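Local coordinates for protein fluvirucin B1 DH domain from module 1 (Actinomadura vulgaris, PDB 6OBV) that probably dehydrates the beta-hydroxyacyl intermediate made by the first module of the fluvirucin B1 polyketide synthase, giving an alpha,beta-unsaturated chain, at residues A[198-203]-A[207-212]. Residues are numbered along the deposited sequence; the frame is centred on the assembly and turned at random.
Sequences RAWIRG and FAEVEL
R198 forms salt bridges to two carboxylates at once across a pair of antiparallel strands. Its NH2 donates to E211 OE2 at 2.6 Å, in the guanidinium plane and almost straight (165°), while NE reaches E209 OE1 at 2.7 Å through a more bent bond that meets the carboxylate from above its plane. NH2 also bonds weakly to that OE1, and the two acids probably hold the exposed arginine in place. A bend at chi3 (-50°) turns the guanidinium toward both. The network illustrates cross-strand pairing on one face of a hairpin, here 196-202/205-211 of the double-hotdog dehydratase fold, with 196-202 also bonded to the short strand 171-173. W200 N donates to F207 O at 2.8 Å and F207 N to W200 O at 2.9 Å; E209 N donates to R198 O, the return bond being weak. Between these pairs, A199 and A208 form a non-hydrogen-bonded pair, their methyls on the face opposite the salt bridges. The W200 indole crosses the E209 carboxylate at 66°, with E209 CG at the ring edge, 3.9 Å from CZ3; E209 OE2 is hydrogen-bonded to W165. Farther along, R202 NH2, salt-bridged to E205, comes to the F207 ring edge, 3.5 Å from CZ, while R202 NH1 is hydrogen-bonded to A168 O.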
# COMPACT_ATOMS: atom_id res chain seq x y z
N ARG A 198 -22.29 10.83 -33.64
CA ARG A 198 -23.35 10.37 -34.53
C ARG A 198 -24.17 9.31 -33.81
O ARG A 198 -23.65 8.56 -32.98
CB ARG A 198 -22.80 9.79 -35.84
CG ARG A 198 -22.36 10.83 -36.84
CD ARG A 198 -21.27 10.27 -37.75
NE ARG A 198 -20.22 9.66 -36.95
CZ ARG A 198 -19.07 10.25 -36.62
NH1 ARG A 198 -18.80 11.49 -37.03
NH2 ARG A 198 -18.19 9.58 -35.86
N ALA A 199 -25.46 9.24 -34.15
CA ALA A 199 -26.36 8.30 -33.51
C ALA A 199 -27.49 7.91 -34.45
O ALA A 199 -27.96 8.72 -35.26
CB ALA A 199 -26.94 8.87 -32.22
N TRP A 200 -27.93 6.65 -34.34
CA TRP A 200 -29.06 6.11 -35.07
C TRP A 200 -30.00 5.39 -34.11
O TRP A 200 -29.57 4.86 -33.08
CB TRP A 200 -28.62 5.12 -36.17
CG TRP A 200 -27.58 5.60 -37.15
CD1 TRP A 200 -27.78 5.95 -38.46
CD2 TRP A 200 -26.17 5.74 -36.92
NE1 TRP A 200 -26.59 6.31 -39.05
CE2 TRP A 200 -25.59 6.19 -38.13
CE3 TRP A 200 -25.34 5.53 -35.81
CZ2 TRP A 200 -24.21 6.44 -38.26
CZ3 TRP A 200 -23.98 5.78 -35.94
CH2 TRP A 200 -23.43 6.22 -37.15
N ILE A 201 -31.28 5.34 -34.45
CA ILE A 201 -32.29 4.70 -33.61
C ILE A 201 -33.00 3.62 -34.42
O ILE A 201 -33.35 3.84 -35.59
CB ILE A 201 -33.29 5.72 -33.05
CG1 ILE A 201 -32.60 6.57 -31.98
CG2 ILE A 201 -34.46 5.02 -32.42
CD1 ILE A 201 -33.45 7.73 -31.52
N ARG A 202 -33.19 2.46 -33.80
CA ARG A 202 -33.96 1.37 -34.40
C ARG A 202 -34.80 0.73 -33.30
O ARG A 202 -34.24 0.12 -32.38
CB ARG A 202 -33.06 0.33 -35.07
CG ARG A 202 -33.87 -0.83 -35.72
CD ARG A 202 -32.99 -1.90 -36.32
NE ARG A 202 -32.13 -2.53 -35.31
CZ ARG A 202 -31.26 -3.49 -35.60
NH1 ARG A 202 -31.15 -3.92 -36.86
NH2 ARG A 202 -30.51 -4.03 -34.65
N GLY A 203 -36.12 0.83 -33.41
CA GLY A 203 -36.96 0.37 -32.31
C GLY A 203 -36.54 1.05 -31.02
O GLY A 203 -36.28 2.26 -31.00
N PHE A 207 -27.75 3.25 -31.59
CA PHE A 207 -26.39 3.04 -32.06
C PHE A 207 -25.69 4.39 -32.07
O PHE A 207 -26.29 5.41 -32.43
CB PHE A 207 -26.41 2.43 -33.44
CG PHE A 207 -27.16 1.14 -33.50
CD1 PHE A 207 -26.53 -0.06 -33.17
CD2 PHE A 207 -28.49 1.11 -33.90
CE1 PHE A 207 -27.22 -1.27 -33.20
CE2 PHE A 207 -29.19 -0.10 -33.95
CZ PHE A 207 -28.55 -1.29 -33.60
N ALA A 208 -24.42 4.40 -31.68
CA ALA A 208 -23.69 5.65 -31.53
C ALA A 208 -22.26 5.47 -31.99
O ALA A 208 -21.71 4.37 -31.96
CB ALA A 208 -23.70 6.15 -30.07
N GLU A 209 -21.67 6.57 -32.43
CA GLU A 209 -20.23 6.66 -32.57
C GLU A 209 -19.75 7.79 -31.67
O GLU A 209 -20.35 8.87 -31.66
CB GLU A 209 -19.82 6.91 -34.02
CG GLU A 209 -20.24 5.82 -34.95
CD GLU A 209 -19.79 6.06 -36.39
OE1 GLU A 209 -19.28 7.16 -36.69
OE2 GLU A 209 -19.94 5.13 -37.22
N VAL A 210 -18.70 7.51 -30.90
CA VAL A 210 -18.20 8.39 -29.85
C VAL A 210 -16.69 8.49 -29.99
O VAL A 210 -16.01 7.47 -30.19
CB VAL A 210 -18.57 7.84 -28.46
CG1 VAL A 210 -18.21 8.84 -27.39
CG2 VAL A 210 -20.04 7.49 -28.39
N GLU A 211 -16.15 9.72 -29.91
CA GLU A 211 -14.72 9.96 -30.11
C GLU A 211 -14.20 10.92 -29.05
O GLU A 211 -14.86 11.92 -28.74
CB GLU A 211 -14.42 10.55 -31.50
CG GLU A 211 -15.15 9.91 -32.69
CD GLU A 211 -15.21 10.82 -33.91
OE1 GLU A 211 -14.45 11.82 -33.96
OE2 GLU A 211 -16.01 10.55 -34.82
N LEU A 212 -13.00 10.64 -28.53
CA LEU A 212 -12.36 11.56 -27.60
C LEU A 212 -11.85 12.80 -28.33
O LEU A 212 -11.47 12.74 -29.50
CB LEU A 212 -11.18 10.89 -26.90
CG LEU A 212 -11.47 9.71 -26.01
CD1 LEU A 212 -10.16 9.12 -25.52
CD2 LEU A 212 -12.31 10.18 -24.84